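Local atomic coordinates of Rik1-associated factor 1 (Schizosaccharomyces pombe, PDB entry 4O9D), a protein that forms part of the Clr4 methyltransferase complex, which ubiquitylates and methylates histone H3 to establish heterochromatin. Residues A[187-192]-A[239-244]; A[246-251]-A[263-268]; A[49-54]-A[89-94]. One frame throughout, in Å; residues are numbered along the deposited sequence.

Contact 1. Residues A[187-192]-A[239-244]; sequences EFSNFL and LYMHPS
The side chains of E187 and L239 lie flank to flank and head opposite ways, the CG methylene of E187 3.7 Å from CD1 of L239. CG of E187 is anti to its own carbonyl carbon (chi1 -54°), and a bend at chi2 turns CD off the line of the chain. A water spans the gap between the segments: it gives a weak hydrogen bond to OE2 of E187 and accepts a sound one from the backbone N of M241, at 2.8 Å. CB of F188 points away, but its carbonyl O lies 3.7 Å from CE of M241. S189 meets the same methyl from its side-chain end, its OG lying 3.5 Å from CE of M241. Bends at chi2 and chi3 fold the thioether so that CE reaches this oxygen, whose hydrogen bond is made to OH of Y268. Strands 182-189 and 235-241 are the innermost strands of two consecutive blades of the WD-repeat beta-propeller, which is one part of a longer protein; the short segments run 34° apart, with axes 8.6 Å from each other at closest. No direct hydrogen bond joins the two segments. L192 comes back to the second segment, its CB 3.8 Å from O of S244. The turn at S244 is held by H242, whose ND1 accepts from the backbone N of S244 at 3.2 Å, a donor well out of the ring plane, and is hydrogen-bonded to OG of S244 at 2.9 Å.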
loop_
_atom_site.group_PDB
_atom_site.type_symbol
_atom_site.label_atom_id
_atom_site.label_comp_id
_atom_site.label_asym_id
_atom_site.label_seq_id
_atom_site.Cartn_x
_atom_site.Cartn_y
_atom_site.Cartn_z
ATOM N N GLU A 187 5.653 -2.465 -8.590
ATOM C CA GLU A 187 4.477 -2.098 -9.389
ATOM C C GLU A 187 4.632 -2.585 -10.839
ATOM O O GLU A 187 5.734 -2.588 -11.396
ATOM C CB GLU A 187 4.273 -0.559 -9.434
ATOM C CG GLU A 187 4.206 0.160 -8.091
ATOM C CD GLU A 187 2.831 0.082 -7.399
ATOM O OE1 GLU A 187 2.801 0.179 -6.136
ATOM O OE2 GLU A 187 1.802 -0.065 -8.110
ATOM N N PHE A 188 3.532 -2.980 -11.464
ATOM C CA PHE A 188 3.541 -3.190 -12.900
ATOM C C PHE A 188 3.343 -1.895 -13.671
ATOM O O PHE A 188 2.724 -0.962 -13.166
ATOM C CB PHE A 188 2.421 -4.153 -13.282
ATOM C CG PHE A 188 2.715 -5.597 -12.956
ATOM C CD1 PHE A 188 3.509 -6.363 -13.803
ATOM C CD2 PHE A 188 2.193 -6.190 -11.812
ATOM C CE1 PHE A 188 3.783 -7.732 -13.508
ATOM C CE2 PHE A 188 2.461 -7.542 -11.519
ATOM C CZ PHE A 188 3.253 -8.302 -12.385
ATOM N N SER A 189 3.809 -1.863 -14.918
ATOM C CA SER A 189 3.627 -0.683 -15.752
ATOM C C SER A 189 3.473 -1.077 -17.225
ATOM O O SER A 189 4.269 -1.875 -17.734
ATOM C CB SER A 189 4.832 0.248 -15.565
ATOM O OG SER A 189 4.743 1.404 -16.378
ATOM N N ASN A 190 2.462 -0.529 -17.903
ATOM C CA ASN A 190 2.280 -0.786 -19.347
ATOM C C ASN A 190 1.614 0.356 -20.127
ATOM O O ASN A 190 1.120 0.151 -21.243
ATOM C CB ASN A 190 1.522 -2.104 -19.628
ATOM C CG ASN A 190 0.081 -2.099 -19.120
ATOM O OD1 ASN A 190 -0.529 -1.046 -18.885
ATOM N ND2 ASN A 190 -0.478 -3.298 -18.962
ATOM N N PHE A 191 1.611 1.552 -19.564
ATOM C CA PHE A 191 1.173 2.734 -20.316
ATOM C C PHE A 191 -0.259 2.515 -20.822
ATOM O O PHE A 191 -0.557 2.649 -22.014
ATOM C CB PHE A 191 2.167 3.018 -21.453
ATOM C CG PHE A 191 1.921 4.306 -22.198
ATOM C CD1 PHE A 191 1.533 5.456 -21.532
ATOM C CD2 PHE A 191 2.099 4.363 -23.585
ATOM C CE1 PHE A 191 1.307 6.655 -22.232
ATOM C CE2 PHE A 191 1.882 5.558 -24.294
ATOM C CZ PHE A 191 1.492 6.698 -23.611
ATOM N N LEU A 192 -1.123 2.153 -19.867
ATOM C CA LEU A 192 -2.541 1.882 -20.092
ATOM C C LEU A 192 -2.756 0.868 -21.201
ATOM O O LEU A 192 -3.606 1.063 -22.064
ATOM C CB LEU A 192 -3.324 3.176 -20.391
ATOM C CG LEU A 192 -4.828 3.148 -20.060
ATOM C CD1 LEU A 192 -5.049 2.857 -18.574
ATOM C CD2 LEU A 192 -5.521 4.469 -20.426
ATOM N N LEU A 239 5.932 4.217 -4.097
ATOM C CA LEU A 239 5.755 4.225 -5.555
ATOM C C LEU A 239 4.292 4.448 -5.813
ATOM O O LEU A 239 3.441 3.800 -5.171
ATOM C CB LEU A 239 6.108 2.847 -6.171
ATOM C CG LEU A 239 7.524 2.299 -6.150
ATOM C CD1 LEU A 239 7.583 0.935 -6.936
ATOM C CD2 LEU A 239 8.511 3.252 -6.772
ATOM N N TYR A 240 3.975 5.354 -6.730
ATOM C CA TYR A 240 2.576 5.635 -7.012
ATOM C C TYR A 240 2.393 5.873 -8.505
ATOM O O TYR A 240 3.028 6.760 -9.056
ATOM C CB TYR A 240 2.108 6.859 -6.205
ATOM C CG TYR A 240 0.680 7.245 -6.430
ATOM C CD1 TYR A 240 0.300 7.947 -7.574
ATOM C CD2 TYR A 240 -0.299 6.941 -5.489
ATOM C CE1 TYR A 240 -1.024 8.342 -7.772
ATOM C CE2 TYR A 240 -1.640 7.343 -5.679
ATOM C CZ TYR A 240 -1.987 8.033 -6.829
ATOM O OH TYR A 240 -3.297 8.391 -7.051
ATOM N N MET A 241 1.524 5.083 -9.137
ATOM C CA MET A 241 1.259 5.186 -10.579
ATOM C C MET A 241 0.003 6.060 -10.844
ATOM O O MET A 241 -1.068 5.831 -10.258
ATOM C CB MET A 241 1.068 3.773 -11.176
ATOM C CG MET A 241 0.707 3.757 -12.670
ATOM S SD MET A 241 2.126 4.192 -13.734
ATOM C CE MET A 241 3.163 2.731 -13.532
ATOM N N HIS A 242 0.126 7.067 -11.706
ATOM C CA HIS A 242 -1.048 7.849 -12.079
ATOM C C HIS A 242 -2.100 6.946 -12.734
ATOM O O HIS A 242 -1.759 5.988 -13.453
ATOM C CB HIS A 242 -0.678 9.029 -12.974
ATOM C CG HIS A 242 -1.753 10.055 -13.075
ATOM N ND1 HIS A 242 -2.615 10.127 -14.147
ATOM C CD2 HIS A 242 -2.122 11.044 -12.228
ATOM C CE1 HIS A 242 -3.471 11.116 -13.956
ATOM N NE2 HIS A 242 -3.186 11.695 -12.806
ATOM N N PRO A 243 -3.386 7.223 -12.470
ATOM C CA PRO A 243 -4.494 6.421 -13.024
ATOM C C PRO A 243 -4.486 6.381 -14.564
ATOM O O PRO A 243 -5.086 5.498 -15.155
ATOM C CB PRO A 243 -5.758 7.182 -12.557
ATOM C CG PRO A 243 -5.332 7.979 -11.388
ATOM C CD PRO A 243 -3.880 8.329 -11.620
ATOM N N SER A 244 -3.840 7.352 -15.199
ATOM C CA SER A 244 -3.720 7.362 -16.660
ATOM C C SER A 244 -2.548 6.497 -17.107
ATOM O O SER A 244 -2.372 6.238 -18.297
ATOM C CB SER A 244 -3.476 8.771 -17.160
ATOM O OG SER A 244 -2.137 9.143 -16.863
HETATM O O HOH W 1 0.464 2.819 -7.775
#

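Contact 2. Residues A[246-251]-A[263-268]; sequences VGFVAS and LDTRMY
OD2 of D264, whose other oxygen, OD1, lies near O of V246, is gripped by two backbone donors: N of R266 at 2.8 Å, coming from above the carboxylate plane, and N of M267 at 3.0 Å, nearly in line with the C-O bond. The first closes an Asx turn at the exit of the beta hairpin 247-253/258-264, the middle pair of strands in one propeller blade. OD1 forms a salt bridge with NH2 of R266 at 2.8 Å; it lies near the guanidinium plane, while NH2 meets it from above the carboxylate plane. An alanine at D264 would probably leave the N-H groups of R266 and M267 without this acceptor and the guanidinium without its mate, setting the turn free to shift. Across the hairpin, F248 and L263 form an antiparallel hydrogen-bonded pair, with N of L263 giving to O of F248 at 2.7 Å and N of F248 to O of L263 at 3.0 Å. N of T265 adds a third bond, to O of V246. CB of L263 sits over one face of the F248 ring, offset toward the rim, in a CH-pi contact 3.8 Å from the centroid. CD1 of L263 lies 3.5 Å from CE2 of F248. At the ring's edge, near its plane, CE1 of F248 meets CD1 of Y268.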
loop_
_atom_site.group_PDB
_atom_site.type_symbol
_atom_site.label_atom_id
_atom_site.label_comp_id
_atom_site.label_asym_id
_atom_site.label_seq_id
_atom_site.Cartn_x
_atom_site.Cartn_y
_atom_site.Cartn_z
ATOM N N VAL A 246 0.426 7.263 -17.449
ATOM C CA VAL A 246 1.437 7.971 -18.251
ATOM C C VAL A 246 2.729 8.193 -17.458
ATOM O O VAL A 246 3.790 8.489 -18.023
ATOM C CB VAL A 246 0.902 9.346 -18.784
ATOM C CG1 VAL A 246 -0.426 9.153 -19.549
ATOM C CG2 VAL A 246 0.722 10.340 -17.638
ATOM N N GLY A 247 2.655 8.052 -16.141
ATOM C CA GLY A 247 3.813 8.315 -15.304
ATOM C C GLY A 247 3.603 7.916 -13.854
ATOM O O GLY A 247 2.472 7.680 -13.415
ATOM N N PHE A 248 4.699 7.829 -13.109
ATOM C CA PHE A 248 4.625 7.473 -11.709
ATOM C C PHE A 248 5.625 8.283 -10.916
ATOM O O PHE A 248 6.557 8.857 -11.493
ATOM C CB PHE A 248 4.829 5.964 -11.502
ATOM C CG PHE A 248 6.200 5.443 -11.912
ATOM C CD1 PHE A 248 6.495 5.177 -13.240
ATOM C CD2 PHE A 248 7.151 5.130 -10.952
ATOM C CE1 PHE A 248 7.752 4.684 -13.615
ATOM C CE2 PHE A 248 8.390 4.642 -11.302
ATOM C CZ PHE A 248 8.695 4.411 -12.645
ATOM N N VAL A 249 5.394 8.386 -9.610
ATOM C CA VAL A 249 6.365 9.018 -8.736
ATOM C C VAL A 249 6.944 7.955 -7.827
ATOM O O VAL A 249 6.272 6.981 -7.498
ATOM C CB VAL A 249 5.779 10.147 -7.850
ATOM C CG1 VAL A 249 5.497 11.439 -8.700
ATOM C CG2 VAL A 249 4.523 9.669 -7.077
ATOM N N ALA A 250 8.190 8.168 -7.428
ATOM C CA ALA A 250 8.866 7.349 -6.440
ATOM C C ALA A 250 9.538 8.262 -5.445
ATOM O O ALA A 250 10.203 9.214 -5.843
ATOM C CB ALA A 250 9.896 6.501 -7.094
ATOM N N SER A 251 9.402 7.970 -4.162
ATOM C CA SER A 251 10.053 8.797 -3.151
ATOM C C SER A 251 11.178 8.020 -2.482
ATOM O O SER A 251 11.112 6.812 -2.344
ATOM C CB SER A 251 9.043 9.280 -2.099
ATOM O OG SER A 251 8.480 8.165 -1.363
ATOM N N LEU A 263 8.586 9.934 -12.988
ATOM C CA LEU A 263 9.130 9.113 -14.061
ATOM C C LEU A 263 8.105 8.886 -15.157
ATOM O O LEU A 263 6.956 8.552 -14.877
ATOM C CB LEU A 263 9.607 7.750 -13.512
ATOM C CG LEU A 263 10.712 7.816 -12.449
ATOM C CD1 LEU A 263 10.170 7.667 -11.033
ATOM C CD2 LEU A 263 11.762 6.726 -12.734
ATOM N N ASP A 264 8.532 9.047 -16.407
ATOM C CA ASP A 264 7.646 8.920 -17.556
ATOM C C ASP A 264 7.600 7.469 -18.019
ATOM O O ASP A 264 8.630 6.811 -18.097
ATOM C CB ASP A 264 8.152 9.816 -18.690
ATOM C CG ASP A 264 7.299 9.726 -19.935
ATOM O OD1 ASP A 264 6.297 10.467 -20.006
ATOM O OD2 ASP A 264 7.629 8.921 -20.844
ATOM N N THR A 265 6.401 6.989 -18.340
ATOM C CA THR A 265 6.179 5.604 -18.736
ATOM C C THR A 265 6.467 5.275 -20.234
ATOM O O THR A 265 6.365 4.128 -20.646
ATOM C CB THR A 265 4.739 5.199 -18.344
ATOM O OG1 THR A 265 4.699 4.920 -16.933
ATOM C CG2 THR A 265 4.295 3.977 -19.064
ATOM N N ARG A 266 6.821 6.254 -21.052
ATOM C CA ARG A 266 7.193 5.960 -22.446
ATOM C C ARG A 266 8.698 5.761 -22.507
ATOM O O ARG A 266 9.196 4.722 -22.959
ATOM C CB ARG A 266 6.768 7.104 -23.385
ATOM C CG ARG A 266 5.270 7.253 -23.541
ATOM C CD ARG A 266 4.902 8.629 -24.085
ATOM N NE ARG A 266 5.213 9.661 -23.103
ATOM C CZ ARG A 266 5.448 10.941 -23.382
ATOM N NH1 ARG A 266 5.414 11.379 -24.638
ATOM N NH2 ARG A 266 5.716 11.789 -22.394
ATOM N N MET A 267 9.414 6.769 -22.015
ATOM C CA MET A 267 10.867 6.751 -21.971
ATOM C C MET A 267 11.393 5.884 -20.813
ATOM O O MET A 267 12.532 5.457 -20.842
ATOM C CB MET A 267 11.384 8.184 -21.802
ATOM C CG MET A 267 10.782 9.198 -22.787
ATOM S SD MET A 267 11.012 8.691 -24.508
ATOM C CE MET A 267 12.690 9.261 -24.803
ATOM N N TYR A 268 10.557 5.613 -19.809
ATOM C CA TYR A 268 11.048 5.116 -18.519
ATOM C C TYR A 268 12.305 5.866 -18.148
ATOM O O TYR A 268 13.387 5.290 -18.050
ATOM C CB TYR A 268 11.299 3.605 -18.530
ATOM C CG TYR A 268 10.005 2.835 -18.495
ATOM C CD1 TYR A 268 9.254 2.774 -17.333
ATOM C CD2 TYR A 268 9.512 2.215 -19.636
ATOM C CE1 TYR A 268 8.055 2.086 -17.303
ATOM C CE2 TYR A 268 8.319 1.538 -19.616
ATOM C CZ TYR A 268 7.595 1.473 -18.452
ATOM O OH TYR A 268 6.398 0.797 -18.432
#

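Contact 3. Residues A[49-54]-A[89-94]; sequences STAQDG and YSTISD
The seam between two consecutive propeller blades is sewn here by T91 and I92, near the start of the long strand 87-97, to S49, T50 and A51, where the chain leaves strand 44-49. OG1 of T91 accepts from the backbone N of A51 at 3.1 Å, with an N-H...O angle of 167°. It is put there by the first torsion of T91 (chi1 -64°), which sets OG1 anti to the carbonyl carbon and CG2 anti to the backbone N. T50 and T91 point the same way, side by side, and their CG2 methyls meet at 4.0 Å. The second bond runs from N of I92 to O of S49 at 3.2 Å; it is straight at the hydrogen (179°), though the donor stands above the carbonyl plane. ND2 of N61 also donates to this oxygen. Segment 89-94 belongs to the first WD repeat, and S93 and D94, both facing G107, form a classic beta bulge just beyond the seam. Beside the polar bonds, CG1 of I92 rests 3.8 Å from O of S49, and the methyl CB of A51 presses tightly on O of Y89 at 3.1 Å. OG1 of T50 gives a weak bond to O of A51, 3.3 Å away, while its stronger partner is the backbone N of D32.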
loop_
_atom_site.group_PDB
_atom_site.type_symbol
_atom_site.label_atom_id
_atom_site.label_comp_id
_atom_site.label_asym_id
_atom_site.label_seq_id
_atom_site.Cartn_x
_atom_site.Cartn_y
_atom_site.Cartn_z
ATOM N N SER A 49 -3.401 -7.059 9.576
ATOM C CA SER A 49 -2.812 -6.307 10.674
ATOM C C SER A 49 -1.479 -6.871 11.129
ATOM O O SER A 49 -1.031 -7.939 10.663
ATOM C CB SER A 49 -3.786 -6.195 11.862
ATOM O OG SER A 49 -4.247 -7.454 12.292
ATOM N N THR A 50 -0.836 -6.151 12.043
ATOM C CA THR A 50 0.488 -6.562 12.496
ATOM C C THR A 50 0.404 -7.627 13.599
ATOM O O THR A 50 -0.671 -7.930 14.108
ATOM C CB THR A 50 1.296 -5.356 13.016
ATOM O OG1 THR A 50 0.663 -4.824 14.181
ATOM C CG2 THR A 50 1.393 -4.255 11.947
ATOM N N ALA A 51 1.550 -8.201 13.947
ATOM C CA ALA A 51 1.663 -9.047 15.116
ATOM C C ALA A 51 1.734 -8.117 16.303
ATOM O O ALA A 51 2.129 -6.957 16.159
ATOM C CB ALA A 51 2.937 -9.852 15.040
ATOM N N GLN A 52 1.374 -8.600 17.482
ATOM C CA GLN A 52 1.789 -7.897 18.694
ATOM C C GLN A 52 2.528 -8.860 19.615
ATOM O O GLN A 52 1.975 -9.852 20.092
ATOM C CB GLN A 52 0.631 -7.168 19.376
ATOM C CG GLN A 52 0.309 -5.815 18.710
ATOM C CD GLN A 52 1.560 -5.039 18.263
ATOM O OE1 GLN A 52 2.609 -5.091 18.914
ATOM N NE2 GLN A 52 1.448 -4.323 17.140
ATOM N N ASP A 53 3.796 -8.527 19.831
ATOM C CA ASP A 53 4.834 -9.466 20.251
ATOM C C ASP A 53 4.603 -10.170 21.594
ATOM O O ASP A 53 5.059 -11.299 21.789
ATOM C CB ASP A 53 6.177 -8.726 20.264
ATOM C CG ASP A 53 6.456 -8.008 18.944
ATOM O OD1 ASP A 53 6.175 -8.601 17.878
ATOM O OD2 ASP A 53 6.933 -6.849 18.966
ATOM N N GLY A 54 3.898 -9.517 22.512
ATOM C CA GLY A 54 3.621 -10.110 23.810
ATOM C C GLY A 54 2.133 -10.290 24.062
ATOM O O GLY A 54 1.718 -10.605 25.180
ATOM N N TYR A 89 1.270 -14.993 15.402
ATOM C CA TYR A 89 0.990 -14.493 14.064
ATOM C C TYR A 89 2.087 -13.553 13.548
ATOM O O TYR A 89 2.705 -12.813 14.322
ATOM C CB TYR A 89 -0.387 -13.836 14.054
ATOM C CG TYR A 89 -1.460 -14.886 14.135
ATOM C CD1 TYR A 89 -1.842 -15.592 13.008
ATOM C CD2 TYR A 89 -2.052 -15.215 15.344
ATOM C CE1 TYR A 89 -2.803 -16.565 13.072
ATOM C CE2 TYR A 89 -3.021 -16.198 15.421
ATOM C CZ TYR A 89 -3.387 -16.872 14.282
ATOM O OH TYR A 89 -4.346 -17.852 14.344
ATOM N N SER A 90 2.341 -13.631 12.239
ATOM C CA SER A 90 3.292 -12.751 11.560
ATOM C C SER A 90 2.570 -11.609 10.841
ATOM O O SER A 90 1.607 -11.833 10.122
ATOM C CB SER A 90 4.104 -13.527 10.517
ATOM O OG SER A 90 4.646 -14.722 11.049
ATOM N N THR A 91 3.073 -10.397 11.021
ATOM C CA THR A 91 2.577 -9.219 10.321
ATOM C C THR A 91 2.202 -9.423 8.847
ATOM O O THR A 91 2.985 -9.925 8.046
ATOM C CB THR A 91 3.624 -8.113 10.413
ATOM O OG1 THR A 91 3.777 -7.747 11.793
ATOM C CG2 THR A 91 3.206 -6.879 9.584
ATOM N N ILE A 92 0.998 -9.001 8.489
ATOM C CA ILE A 92 0.583 -9.007 7.098
ATOM C C ILE A 92 1.187 -7.784 6.438
ATOM O O ILE A 92 0.972 -6.658 6.896
ATOM C CB ILE A 92 -0.945 -8.958 6.934
ATOM C CG1 ILE A 92 -1.591 -10.163 7.629
ATOM C CG2 ILE A 92 -1.319 -8.918 5.431
ATOM C CD1 ILE A 92 -1.279 -11.480 6.981
ATOM N N SER A 93 1.942 -7.997 5.366
ATOM C CA SER A 93 2.664 -6.896 4.756
ATOM C C SER A 93 1.910 -6.361 3.535
ATOM O O SER A 93 1.963 -5.173 3.242
ATOM C CB SER A 93 4.107 -7.315 4.413
ATOM O OG SER A 93 4.117 -8.395 3.494
ATOM N N ASP A 94 1.182 -7.211 2.829
ATOM C CA ASP A 94 0.386 -6.716 1.722
ATOM C C ASP A 94 -0.670 -7.743 1.369
ATOM O O ASP A 94 -0.615 -8.884 1.807
ATOM C CB ASP A 94 1.264 -6.399 0.497
ATOM C CG ASP A 94 0.744 -5.179 -0.320
ATOM O OD1 ASP A 94 -0.386 -4.700 -0.048
ATOM O OD2 ASP A 94 1.465 -4.714 -1.235
#

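Overall arrangement
Contact 1 and contact 2 adjoin, their centres 8 Å apart: strand 235-241 is the sheet neighbour of strand 247-253, and CB of F191 in contact 1 packs on CG2 of T265 in contact 2. Contact 2 is buried and lies within one blade; it is held by backbone pairing, the packing of F248 on L263 and the D264 carboxylate. Contacts 1 and 3 both join successive blades. Contact 1 lies at the surface and relies on side-chain touches and a bridging water, whereas contact 3, partly buried, uses two direct hydrogen bonds, one to a threonine hydroxyl. Contact 3 lies on the opposite side of the chain's centre, about 29 Å from contact 1 between centres.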